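Local coordinates for protein ethanolamine kinase Pv091845 (Plasmodium vivax, PDB 2QG7) that probably phosphorylates ethanolamine, the first step in making phosphatidylethanolamine, as a member of the choline/ethanolamine kinase family, at residues K155-I160 / I290-C295; V224-P229 / L236-W241; N262-I267 / W424-G429; V277-L282 / F413-H418. One frame throughout, in Å; residues are numbered along the deposited sequence.

Contact 1: residues K155-I160 / I290-C295; sequences KKISCI and IVLCHC
L292 reaches from the short strand 290-293 to I157 and I160 of helix 151-163. The contact probably joins the two lobes of a protein-kinase-like fold, as in other members of the kinase clan. The helix probably corresponds to helix C of protein kinases. The strand runs into a His-Cys-Asp sequence, H294 to D296, that resembles the kinase catalytic loop. V291 and C293 pair through their backbones with M358 and C356 of strand 356-359. Between them stands L292, which points toward the helix. Its CG lies anti to the backbone N (chi1 -171°), and its two methyls are shared between two isoleucines one helical turn apart. CD2 goes to I160, with 4.2 Å between L292 CD2 and I160 CG2. H294 and C295 follow in a loop. There the two oxygens of D363 take the backbone N-H groups of H294 and C295, one each, and the H294 imidazole is held at both nitrogens, by I350 O and D296 N. The closest meeting belongs to the other methyl of L292. I157 and L292 lie alongside each other, pointing opposite ways, with I157 CD1 3.7 Å from L292 CD1.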
loop_
_atom_site.group_PDB
_atom_site.type_symbol
_atom_site.label_atom_id
_atom_site.label_comp_id
_atom_site.label_asym_id
_atom_site.label_seq_id
_atom_site.Cartn_x
_atom_site.Cartn_y
_atom_site.Cartn_z
ATOM N N LYS D 155 -6.313 31.398 11.215
ATOM C CA LYS D 155 -7.326 32.343 11.672
ATOM C C LYS D 155 -7.411 33.560 10.744
ATOM O O LYS D 155 -8.513 34.009 10.380
ATOM C CB LYS D 155 -7.017 32.762 13.112
ATOM C CG LYS D 155 -8.202 33.366 13.857
ATOM C CD LYS D 155 -7.926 33.591 15.334
ATOM C CE LYS D 155 -7.118 34.869 15.529
ATOM N NZ LYS D 155 -6.838 35.190 16.975
ATOM N N LYS D 156 -6.246 34.062 10.346
ATOM C CA LYS D 156 -6.134 35.173 9.413
ATOM C C LYS D 156 -6.661 34.846 8.014
ATOM O O LYS D 156 -7.438 35.636 7.439
ATOM C CB LYS D 156 -4.688 35.629 9.335
ATOM C CG LYS D 156 -4.161 36.228 10.628
ATOM C CD LYS D 156 -2.736 36.798 10.463
ATOM C CE LYS D 156 -2.184 37.300 11.791
ATOM N NZ LYS D 156 -2.919 38.529 12.224
ATOM N N ILE D 157 -6.228 33.693 7.481
ATOM C CA ILE D 157 -6.684 33.154 6.202
ATOM C C ILE D 157 -8.203 32.990 6.163
ATOM O O ILE D 157 -8.843 33.312 5.155
ATOM C CB ILE D 157 -5.978 31.766 5.886
ATOM C CG1 ILE D 157 -4.460 31.911 5.814
ATOM C CG2 ILE D 157 -6.516 31.125 4.611
ATOM C CD1 ILE D 157 -3.966 32.676 4.623
ATOM N N SER D 158 -8.758 32.474 7.259
ATOM C CA SER D 158 -10.193 32.189 7.424
ATOM C C SER D 158 -11.101 33.375 7.179
ATOM O O SER D 158 -12.149 33.238 6.541
ATOM C CB SER D 158 -10.452 31.699 8.848
ATOM O OG SER D 158 -10.029 30.344 8.954
ATOM N N CYS D 159 -10.700 34.539 7.686
ATOM C CA CYS D 159 -11.516 35.738 7.511
ATOM C C CYS D 159 -11.368 36.319 6.110
ATOM O O CYS D 159 -12.373 36.730 5.528
ATOM C CB CYS D 159 -11.259 36.800 8.607
ATOM S SG CYS D 159 -9.677 37.709 8.421
ATOM N N ILE D 160 -10.137 36.328 5.570
ATOM C CA ILE D 160 -9.940 36.623 4.145
ATOM C C ILE D 160 -10.890 35.790 3.247
ATOM O O ILE D 160 -11.572 36.320 2.384
ATOM C CB ILE D 160 -8.452 36.428 3.708
ATOM C CG1 ILE D 160 -7.503 37.355 4.504
ATOM C CG2 ILE D 160 -8.287 36.675 2.217
ATOM C CD1 ILE D 160 -5.988 36.944 4.465
ATOM N N ILE D 290 2.501 32.732 -7.194
ATOM C CA ILE D 290 2.149 32.479 -5.803
ATOM C C ILE D 290 0.762 33.064 -5.538
ATOM O O ILE D 290 0.555 34.273 -5.650
ATOM C CB ILE D 290 3.173 33.124 -4.832
ATOM C CG1 ILE D 290 4.627 32.921 -5.334
ATOM C CG2 ILE D 290 3.002 32.648 -3.435
ATOM C CD1 ILE D 290 5.048 31.500 -5.552
ATOM N N VAL D 291 -0.195 32.186 -5.234
ATOM C CA VAL D 291 -1.587 32.564 -4.988
ATOM C C VAL D 291 -2.033 32.003 -3.651
ATOM O O VAL D 291 -1.277 31.285 -2.979
ATOM C CB VAL D 291 -2.520 32.112 -6.136
ATOM C CG1 VAL D 291 -2.029 32.703 -7.468
ATOM C CG2 VAL D 291 -2.558 30.626 -6.258
ATOM N N LEU D 292 -3.236 32.357 -3.216
ATOM C CA LEU D 292 -3.777 31.757 -1.999
ATOM C C LEU D 292 -4.293 30.409 -2.427
ATOM O O LEU D 292 -5.282 30.311 -3.195
ATOM C CB LEU D 292 -4.909 32.609 -1.448
ATOM C CG LEU D 292 -5.475 32.255 -0.068
ATOM C CD1 LEU D 292 -4.359 32.052 0.966
ATOM C CD2 LEU D 292 -6.471 33.306 0.374
ATOM N N CYS D 293 -3.605 29.371 -1.955
ATOM C CA CYS D 293 -3.960 27.989 -2.274
ATOM C C CYS D 293 -4.804 27.346 -1.174
ATOM O O CYS D 293 -4.767 27.758 -0.035
ATOM C CB CYS D 293 -2.681 27.206 -2.491
ATOM S SG CYS D 293 -1.766 27.674 -3.984
ATOM N N HIS D 294 -5.600 26.346 -1.529
ATOM C CA HIS D 294 -6.268 25.521 -0.522
ATOM C C HIS D 294 -5.316 24.536 0.189
ATOM O O HIS D 294 -5.312 24.435 1.441
ATOM C CB HIS D 294 -7.434 24.778 -1.138
ATOM C CG HIS D 294 -8.243 24.013 -0.129
ATOM N ND1 HIS D 294 -7.830 22.802 0.402
ATOM C CD2 HIS D 294 -9.442 24.281 0.438
ATOM C CE1 HIS D 294 -8.738 22.366 1.253
ATOM N NE2 HIS D 294 -9.727 23.241 1.290
ATOM N N CYS D 295 -4.518 23.822 -0.615
ATOM C CA CYS D 295 -3.386 22.963 -0.156
ATOM C C CYS D 295 -3.720 21.532 0.259
ATOM O O CYS D 295 -2.807 20.758 0.499
ATOM C CB CYS D 295 -2.544 23.639 0.927
ATOM S SG CYS D 295 -1.901 25.235 0.470
#

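Contact 2: residues V224-P229 / L236-W241; sequences VTQKVP and LWNTIW
N238 puts its amide against Q226, K227 and V228. The contact closes a corner between helix 216-226 and helix 236-251 in the helical lobe. With K227 the first helix is left, at a positive phi (79°). The chain then loops round to L236. The tighter part lies around the N238 amide. CG of N238 is anti to its backbone N (chi1 -176°), which carries the amide out from the helix to the chain opposite. There N238 ND2 stands 3.6 Å from Q226 NE2, and the two amide planes are turned 36° apart. N238 OD1 is 3.7 Å from the carbonyl oxygen K227 O. V228 lays its methyl CG2 against the amide, with V228 CG2 4.1 Å from N238 ND2. The looser part is the solvent side. K227 is exposed, and its side chain comes no nearer than 5.6 Å to the 236-241 segment. Q226 OE1 and T239 OG1 have partners elsewhere: Q226 OE1 bonds R153 NE of helix 151-163, and T239 OG1 bonds F235 O. As modelled, nitrogen faces nitrogen and oxygen faces oxygen across the contact, at distances too long for bonding. The chemistry suggests that the meeting of these polar groups is probably set by the course of the chain and, for Q226, by R153, rather than by attraction to each other.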
loop_
_atom_site.group_PDB
_atom_site.type_symbol
_atom_site.label_atom_id
_atom_site.label_comp_id
_atom_site.label_asym_id
_atom_site.label_seq_id
_atom_site.Cartn_x
_atom_site.Cartn_y
_atom_site.Cartn_z
ATOM N N VAL D 224 5.068 36.658 9.550
ATOM C CA VAL D 224 5.455 36.720 10.975
ATOM C C VAL D 224 4.942 35.544 11.833
ATOM O O VAL D 224 5.588 35.185 12.825
ATOM C CB VAL D 224 5.122 38.114 11.669
ATOM C CG1 VAL D 224 5.876 39.274 10.982
ATOM C CG2 VAL D 224 3.612 38.382 11.726
ATOM N N THR D 225 3.789 34.958 11.467
ATOM C CA THR D 225 3.213 33.829 12.234
ATOM C C THR D 225 3.953 32.509 11.985
ATOM O O THR D 225 4.075 31.680 12.891
ATOM C CB THR D 225 1.683 33.621 11.985
ATOM O OG1 THR D 225 1.409 33.575 10.569
ATOM C CG2 THR D 225 0.863 34.729 12.649
ATOM N N GLN D 226 4.454 32.333 10.758
ATOM C CA GLN D 226 5.094 31.085 10.326
ATOM C C GLN D 226 6.624 31.149 10.221
ATOM O O GLN D 226 7.283 30.101 10.196
ATOM C CB GLN D 226 4.505 30.627 8.984
ATOM C CG GLN D 226 3.207 29.823 9.108
ATOM C CD GLN D 226 3.022 28.809 7.978
ATOM O OE1 GLN D 226 1.842 28.462 7.618
ATOM N NE2 GLN D 226 4.195 28.331 7.412
ATOM N N LYS D 227 7.174 32.367 10.155
ATOM C CA LYS D 227 8.634 32.623 10.035
ATOM C C LYS D 227 9.156 32.428 8.601
ATOM O O LYS D 227 10.123 31.678 8.368
ATOM C CB LYS D 227 9.457 31.793 11.043
ATOM C CG LYS D 227 9.108 32.035 12.517
ATOM C CD LYS D 227 8.789 30.696 13.250
ATOM C CE LYS D 227 9.841 29.591 13.019
ATOM N NZ LYS D 227 9.429 28.309 13.688
ATOM N N VAL D 228 8.510 33.107 7.644
ATOM C CA VAL D 228 8.974 33.070 6.246
ATOM C C VAL D 228 9.665 34.415 5.867
ATOM O O VAL D 228 9.024 35.483 5.893
ATOM C CB VAL D 228 7.814 32.654 5.222
ATOM C CG1 VAL D 228 8.412 32.127 3.884
ATOM C CG2 VAL D 228 6.881 31.575 5.859
ATOM N N PRO D 229 10.992 34.359 5.570
ATOM C CA PRO D 229 11.781 35.502 5.085
ATOM C C PRO D 229 11.863 35.568 3.535
ATOM O O PRO D 229 12.043 34.527 2.861
ATOM C CB PRO D 229 13.172 35.235 5.686
ATOM C CG PRO D 229 13.248 33.724 5.844
ATOM C CD PRO D 229 11.842 33.156 5.726
ATOM N N LEU D 236 5.438 26.940 0.654
ATOM C CA LEU D 236 5.538 25.533 0.347
ATOM C C LEU D 236 6.846 24.899 0.794
ATOM O O LEU D 236 6.846 23.849 1.453
ATOM C CB LEU D 236 5.305 25.317 -1.160
ATOM C CG LEU D 236 5.465 23.979 -1.866
ATOM C CD1 LEU D 236 4.660 22.824 -1.186
ATOM C CD2 LEU D 236 5.042 24.168 -3.309
ATOM N N TRP D 237 7.952 25.542 0.435
ATOM C CA TRP D 237 9.283 25.000 0.694
ATOM C C TRP D 237 9.679 25.142 2.145
ATOM O O TRP D 237 10.410 24.328 2.667
ATOM C CB TRP D 237 10.306 25.662 -0.223
ATOM C CG TRP D 237 9.792 25.758 -1.585
ATOM C CD1 TRP D 237 9.365 26.885 -2.215
ATOM C CD2 TRP D 237 9.576 24.673 -2.505
ATOM N NE1 TRP D 237 8.927 26.586 -3.479
ATOM C CE2 TRP D 237 9.033 25.234 -3.682
ATOM C CE3 TRP D 237 9.789 23.285 -2.444
ATOM C CZ2 TRP D 237 8.708 24.468 -4.794
ATOM C CZ3 TRP D 237 9.480 22.533 -3.543
ATOM C CH2 TRP D 237 8.943 23.122 -4.707
ATOM N N ASN D 238 9.199 26.196 2.787
ATOM C CA ASN D 238 9.314 26.344 4.222
ATOM C C ASN D 238 8.622 25.199 4.956
ATOM O O ASN D 238 9.087 24.778 6.006
ATOM C CB ASN D 238 8.666 27.673 4.644
ATOM C CG ASN D 238 8.830 27.966 6.138
ATOM O OD1 ASN D 238 9.903 28.415 6.587
ATOM N ND2 ASN D 238 7.753 27.729 6.910
ATOM N N THR D 239 7.499 24.727 4.410
ATOM C CA THR D 239 6.678 23.677 5.021
ATOM C C THR D 239 7.304 22.305 4.779
ATOM O O THR D 239 7.427 21.516 5.716
ATOM C CB THR D 239 5.227 23.696 4.496
ATOM O OG1 THR D 239 4.657 24.973 4.770
ATOM C CG2 THR D 239 4.371 22.665 5.176
ATOM N N ILE D 240 7.716 22.046 3.534
ATOM C CA ILE D 240 8.409 20.800 3.193
ATOM C C ILE D 240 9.696 20.611 4.001
ATOM O O ILE D 240 9.932 19.538 4.538
ATOM C CB ILE D 240 8.687 20.668 1.665
ATOM C CG1 ILE D 240 7.380 20.679 0.890
ATOM C CG2 ILE D 240 9.442 19.369 1.359
ATOM C CD1 ILE D 240 7.583 20.578 -0.605
ATOM N N TRP D 241 10.519 21.649 4.081
ATOM C CA TRP D 241 11.732 21.612 4.920
ATOM C C TRP D 241 11.435 21.507 6.397
ATOM O O TRP D 241 12.224 20.920 7.136
ATOM C CB TRP D 241 12.664 22.809 4.656
ATOM C CG TRP D 241 13.377 22.703 3.331
ATOM C CD1 TRP D 241 13.185 23.488 2.232
ATOM C CD2 TRP D 241 14.380 21.749 2.968
ATOM N NE1 TRP D 241 14.004 23.087 1.204
ATOM C CE2 TRP D 241 14.742 22.014 1.623
ATOM C CE3 TRP D 241 14.995 20.678 3.634
ATOM C CZ2 TRP D 241 15.718 21.248 0.934
ATOM C CZ3 TRP D 241 15.957 19.921 2.944
ATOM C CH2 TRP D 241 16.308 20.212 1.612
#

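Contact 3: residues N262-I267 / W424-G429; sequences NILKLI and WSLLQG
I263, L264 and I267 gather round one side chain, L426 of helix 413-430. The contact is helix packing in the C-terminal, helical lobe of the kinase-like fold, close to the second subunit. The weakly bonded helical turn at about 262-265 lies against the long helix. All four touching residues are buried, and the meeting is wholly apolar. L426 points toward the turn and offers both of its methyls. I263 is the first to touch. It points toward L426 and meets the methyl CD2, with I263 CG2 4.2 Å from L426 CD2. It also packs on I439 of helix 438-448 and on T447 of the second subunit. L264 leaves its backbone at an angle, but its end swings nearer. Its CG sits beside the backbone N (chi1 -54°), and L264 CD2 comes to 4.2 Å from L426 CD1. These two leucines run side by side with their ends turned contrary ways. L266 makes backbone hydrogen bonds with the second subunit, and I267 packs on L266 of that subunit, so the same segment takes part in both the fold and the dimer contact. I267 comes last in the segment and also points toward the long helix. Both CD1 and CD2 of L426 are therefore engaged, CD1 by two residues. I267 and L426 reach for each other tip to tip, with I267 CD1 3.8 Å from L426 CD1.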
loop_
_atom_site.group_PDB
_atom_site.type_symbol
_atom_site.label_atom_id
_atom_site.label_comp_id
_atom_site.label_asym_id
_atom_site.label_seq_id
_atom_site.Cartn_x
_atom_site.Cartn_y
_atom_site.Cartn_z
ATOM N N ASN D 262 11.412 3.712 13.799
ATOM C CA ASN D 262 12.301 2.785 13.094
ATOM C C ASN D 262 12.143 2.799 11.576
ATOM O O ASN D 262 13.070 2.425 10.856
ATOM C CB ASN D 262 12.143 1.346 13.610
ATOM C CG ASN D 262 12.861 1.109 14.926
ATOM O OD1 ASN D 262 14.008 1.471 15.102
ATOM N ND2 ASN D 262 12.174 0.488 15.852
ATOM N N ILE D 263 10.964 3.208 11.103
ATOM C CA ILE D 263 10.684 3.414 9.661
ATOM C C ILE D 263 11.527 4.547 9.058
ATOM O O ILE D 263 11.897 4.510 7.881
ATOM C CB ILE D 263 9.146 3.636 9.397
ATOM C CG1 ILE D 263 8.827 3.578 7.895
ATOM C CG2 ILE D 263 8.627 4.945 10.072
ATOM C CD1 ILE D 263 9.446 2.331 7.158
ATOM N N LEU D 264 11.878 5.529 9.877
ATOM C CA LEU D 264 12.646 6.656 9.404
ATOM C C LEU D 264 14.076 6.276 9.078
ATOM O O LEU D 264 14.707 6.876 8.204
ATOM C CB LEU D 264 12.644 7.786 10.454
ATOM C CG LEU D 264 11.301 8.292 10.984
ATOM C CD1 LEU D 264 11.576 9.486 11.848
ATOM C CD2 LEU D 264 10.286 8.638 9.875
ATOM N N LYS D 265 14.599 5.304 9.811
ATOM C CA LYS D 265 15.979 4.863 9.695
ATOM C C LYS D 265 16.217 4.115 8.413
ATOM O O LYS D 265 17.285 4.135 7.871
ATOM C CB LYS D 265 16.347 4.035 10.913
ATOM C CG LYS D 265 16.279 4.896 12.194
ATOM C CD LYS D 265 16.781 4.184 13.438
ATOM C CE LYS D 265 16.827 5.133 14.649
ATOM N NZ LYS D 265 17.401 4.379 15.854
ATOM N N LEU D 266 15.182 3.479 7.906
ATOM C CA LEU D 266 15.245 2.803 6.620
ATOM C C LEU D 266 15.342 3.789 5.411
ATOM O O LEU D 266 15.737 3.396 4.305
ATOM C CB LEU D 266 14.021 1.880 6.507
ATOM C CG LEU D 266 13.953 0.899 5.322
ATOM C CD1 LEU D 266 15.096 -0.174 5.360
ATOM C CD2 LEU D 266 12.565 0.243 5.341
ATOM N N ILE D 267 14.986 5.060 5.632
ATOM C CA ILE D 267 15.030 6.080 4.598
ATOM C C ILE D 267 16.369 6.779 4.636
ATOM O O ILE D 267 16.790 7.238 5.702
ATOM C CB ILE D 267 13.875 7.148 4.752
ATOM C CG1 ILE D 267 12.487 6.487 4.737
ATOM C CG2 ILE D 267 13.945 8.163 3.601
ATOM C CD1 ILE D 267 11.442 7.283 5.458
ATOM N N TRP D 424 4.542 14.666 5.964
ATOM C CA TRP D 424 3.463 14.980 6.882
ATOM C C TRP D 424 2.922 13.718 7.543
ATOM O O TRP D 424 2.747 13.656 8.757
ATOM C CB TRP D 424 2.323 15.687 6.118
ATOM C CG TRP D 424 1.127 15.971 6.947
ATOM C CD1 TRP D 424 0.933 17.055 7.765
ATOM C CD2 TRP D 424 -0.044 15.146 7.073
ATOM N NE1 TRP D 424 -0.310 16.969 8.366
ATOM C CE2 TRP D 424 -0.920 15.801 7.979
ATOM C CE3 TRP D 424 -0.436 13.914 6.518
ATOM C CZ2 TRP D 424 -2.158 15.261 8.347
ATOM C CZ3 TRP D 424 -1.635 13.379 6.875
ATOM C CH2 TRP D 424 -2.522 14.079 7.773
ATOM N N SER D 425 2.619 12.726 6.721
ATOM C CA SER D 425 2.054 11.470 7.216
ATOM C C SER D 425 2.990 10.684 8.139
ATOM O O SER D 425 2.570 10.122 9.134
ATOM C CB SER D 425 1.607 10.602 6.064
ATOM O OG SER D 425 0.720 9.624 6.581
ATOM N N LEU D 426 4.264 10.677 7.812
ATOM C CA LEU D 426 5.246 10.055 8.678
ATOM C C LEU D 426 5.328 10.764 10.038
ATOM O O LEU D 426 5.435 10.086 11.080
ATOM C CB LEU D 426 6.621 9.996 8.001
ATOM C CG LEU D 426 6.794 8.938 6.914
ATOM C CD1 LEU D 426 8.197 9.043 6.267
ATOM C CD2 LEU D 426 6.547 7.489 7.424
ATOM N N LEU D 427 5.311 12.106 10.035
ATOM C CA LEU D 427 5.337 12.908 11.267
ATOM C C LEU D 427 4.154 12.656 12.152
ATOM O O LEU D 427 4.269 12.661 13.354
ATOM C CB LEU D 427 5.337 14.399 10.946
ATOM C CG LEU D 427 6.618 15.225 11.037
ATOM C CD1 LEU D 427 6.267 16.678 10.586
ATOM C CD2 LEU D 427 7.158 15.215 12.460
ATOM N N GLN D 428 3.003 12.466 11.539
ATOM C CA GLN D 428 1.789 12.095 12.235
ATOM C C GLN D 428 1.847 10.692 12.828
ATOM O O GLN D 428 1.262 10.440 13.891
ATOM C CB GLN D 428 0.595 12.228 11.278
ATOM C CG GLN D 428 0.424 13.620 10.748
ATOM C CD GLN D 428 -0.236 14.555 11.732
ATOM O OE1 GLN D 428 -1.442 14.782 11.656
ATOM N NE2 GLN D 428 0.537 15.113 12.661
ATOM N N GLY D 429 2.510 9.778 12.109
ATOM C CA GLY D 429 2.721 8.432 12.574
ATOM C C GLY D 429 3.657 8.299 13.773
ATOM O O GLY D 429 3.652 7.263 14.435
#

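Contact 4: residues V277-L282 / F413-H418; sequences VEVESL and FYICSH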
loop_
_atom_site.group_PDB
_atom_site.type_symbol
_atom_site.label_atom_id
_atom_site.label_comp_id
_atom_site.label_asym_id
_atom_site.label_seq_id
_atom_site.Cartn_x
_atom_site.Cartn_y
_atom_site.Cartn_z
ATOM N N VAL D 277 15.784 19.307 -2.658
ATOM C CA VAL D 277 16.555 20.313 -3.372
ATOM C C VAL D 277 16.334 20.193 -4.890
ATOM O O VAL D 277 16.091 21.193 -5.565
ATOM C CB VAL D 277 18.074 20.229 -3.012
ATOM C CG1 VAL D 277 18.899 21.058 -3.961
ATOM C CG2 VAL D 277 18.323 20.692 -1.610
ATOM N N GLU D 278 16.403 18.981 -5.421
ATOM C CA GLU D 278 16.140 18.755 -6.847
ATOM C C GLU D 278 14.709 19.119 -7.299
ATOM O O GLU D 278 14.515 19.623 -8.417
ATOM C CB GLU D 278 16.409 17.289 -7.200
ATOM C CG GLU D 278 16.469 17.009 -8.684
ATOM C CD GLU D 278 16.822 15.558 -9.026
ATOM O OE1 GLU D 278 16.670 14.664 -8.154
ATOM O OE2 GLU D 278 17.228 15.293 -10.193
ATOM N N VAL D 279 13.715 18.814 -6.455
ATOM C CA VAL D 279 12.319 19.076 -6.781
ATOM C C VAL D 279 12.038 20.577 -6.691
ATOM O O VAL D 279 11.469 21.142 -7.637
ATOM C CB VAL D 279 11.320 18.204 -5.935
ATOM C CG1 VAL D 279 9.910 18.613 -6.183
ATOM C CG2 VAL D 279 11.437 16.757 -6.356
ATOM N N GLU D 280 12.496 21.195 -5.590
ATOM C CA GLU D 280 12.437 22.648 -5.377
ATOM C C GLU D 280 12.951 23.439 -6.551
ATOM O O GLU D 280 12.281 24.368 -7.009
ATOM C CB GLU D 280 13.223 23.060 -4.140
ATOM C CG GLU D 280 12.918 24.447 -3.661
ATOM C CD GLU D 280 13.459 24.701 -2.269
ATOM O OE1 GLU D 280 13.902 23.722 -1.625
ATOM O OE2 GLU D 280 13.469 25.875 -1.811
ATOM N N SER D 281 14.143 23.065 -7.025
ATOM C CA SER D 281 14.728 23.638 -8.227
ATOM C C SER D 281 13.906 23.400 -9.499
ATOM O O SER D 281 13.717 24.309 -10.327
ATOM C CB SER D 281 16.146 23.106 -8.398
ATOM O OG SER D 281 16.757 23.674 -9.543
ATOM N N LEU D 282 13.389 22.195 -9.676
ATOM C CA LEU D 282 12.654 21.937 -10.911
ATOM C C LEU D 282 11.284 22.633 -10.943
ATOM O O LEU D 282 10.745 22.913 -12.010
ATOM C CB LEU D 282 12.503 20.443 -11.142
ATOM C CG LEU D 282 13.691 19.707 -11.722
ATOM C CD1 LEU D 282 13.583 18.253 -11.353
ATOM C CD2 LEU D 282 13.685 19.832 -13.216
ATOM N N PHE D 413 5.156 19.367 -9.922
ATOM C CA PHE D 413 4.543 19.572 -8.607
ATOM C C PHE D 413 3.820 18.303 -8.133
ATOM O O PHE D 413 3.470 18.193 -6.955
ATOM C CB PHE D 413 3.575 20.772 -8.610
ATOM C CG PHE D 413 4.265 22.095 -8.658
ATOM C CD1 PHE D 413 4.658 22.649 -9.883
ATOM C CD2 PHE D 413 4.536 22.795 -7.479
ATOM C CE1 PHE D 413 5.280 23.846 -9.921
ATOM C CE2 PHE D 413 5.184 24.037 -7.509
ATOM C CZ PHE D 413 5.567 24.544 -8.720
ATOM N N TYR D 414 3.612 17.367 -9.052
ATOM C CA TYR D 414 3.113 16.054 -8.721
ATOM C C TYR D 414 3.998 15.361 -7.657
ATOM O O TYR D 414 3.508 14.916 -6.589
ATOM C CB TYR D 414 3.086 15.227 -9.972
ATOM C CG TYR D 414 1.821 15.307 -10.773
ATOM C CD1 TYR D 414 0.711 14.526 -10.420
ATOM C CD2 TYR D 414 1.737 16.126 -11.922
ATOM C CE1 TYR D 414 -0.444 14.555 -11.156
ATOM C CE2 TYR D 414 0.559 16.160 -12.689
ATOM C CZ TYR D 414 -0.514 15.366 -12.295
ATOM O OH TYR D 414 -1.671 15.373 -13.003
ATOM N N ILE D 415 5.298 15.304 -7.960
ATOM C CA ILE D 415 6.314 14.792 -7.040
ATOM C C ILE D 415 6.462 15.615 -5.776
ATOM O O ILE D 415 6.741 15.084 -4.702
ATOM C CB ILE D 415 7.714 14.689 -7.703
ATOM C CG1 ILE D 415 7.679 13.681 -8.878
ATOM C CG2 ILE D 415 8.753 14.195 -6.668
ATOM C CD1 ILE D 415 8.792 14.018 -9.865
ATOM N N CYS D 416 6.319 16.908 -5.924
ATOM C CA CYS D 416 6.361 17.842 -4.793
ATOM C C CYS D 416 5.208 17.566 -3.758
ATOM O O CYS D 416 5.383 17.586 -2.543
ATOM C CB CYS D 416 6.257 19.266 -5.369
ATOM S SG CYS D 416 6.389 20.498 -4.120
ATOM N N SER D 417 4.024 17.332 -4.290
ATOM C CA SER D 417 2.869 16.928 -3.530
ATOM C C SER D 417 3.065 15.546 -2.836
ATOM O O SER D 417 2.659 15.372 -1.696
ATOM C CB SER D 417 1.694 16.860 -4.508
ATOM O OG SER D 417 0.580 16.272 -3.905
ATOM N N HIS D 418 3.700 14.584 -3.521
ATOM C CA HIS D 418 4.104 13.315 -2.887
ATOM C C HIS D 418 5.050 13.464 -1.691
ATOM O O HIS D 418 4.865 12.827 -0.666
ATOM C CB HIS D 418 4.740 12.377 -3.920
ATOM C CG HIS D 418 3.792 11.906 -4.961
ATOM N ND1 HIS D 418 2.535 11.424 -4.654
ATOM C CD2 HIS D 418 3.910 11.836 -6.308
ATOM C CE1 HIS D 418 1.919 11.054 -5.768
ATOM N NE2 HIS D 418 2.734 11.293 -6.787
#
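S417 OG is held by three groups: N366 OD1 in a hydrogen bond, and N369 ND2 and R445 NH1 in weak ones. It links helix 413-430 to helices 360-369 and 438-448. The same helix meets helix 269-284 through the residues just before S417. There V279 points toward I415 and C416. The backbones come close, with V279 CA 6.4 Å from C416 CA. The two methyls of V279 divide the work. CG1 lies anti to the backbone N (chi1 173°) and rests against the backbone end of the cysteine, with V279 CG1 3.8 Å from C416 CB and 3.9 Å from C416 CA. CG2 takes the isoleucine, with V279 CG2 3.7 Å from I415 CG2. C416 carries its sulfur anti to its own backbone N (chi1 -177°), and its side chain also packs on W237 and C283. V279, I415 and C416 are all buried. This is close packing of two helices in the C-terminal lobe. Several polar side chains, E280, Y414 and H418, have partners elsewhere. E280, for one, points away from the second helix, pairs with K284 in a salt bridge and bonds W241 NE1. E278 and L282 pack on F257 of the second subunit. A division of labour follows. The meeting of the two helices is apolar and rests on the fit of a small branched side chain, while the polar bonds nearby go to other parts of the fold.

How the contacts relate
Contact 1 joins helix 151-163 to strand 290-293, and contacts 2, 3 and 4 lie in the helical lobe. Along the chain, contact 2 is nested inside the loop that contact 1 closes, and contact 4 inside that of contact 3. Contacts 1 and 2 touch through K156 and T225, their centres about 14 Å apart. Contacts 2 and 4, with centres about 16 Å apart, touch more widely, W237 and W241 meeting V277, E280 and C416. The centres of contacts 1 and 3 are farthest apart, about 28 Å, on opposite sides of the chain's centre. Contacts 1, 2 and 4 thus touch in succession. Contact 3 stands apart but shares helix 413-430 with contact 4, and both reach the second subunit.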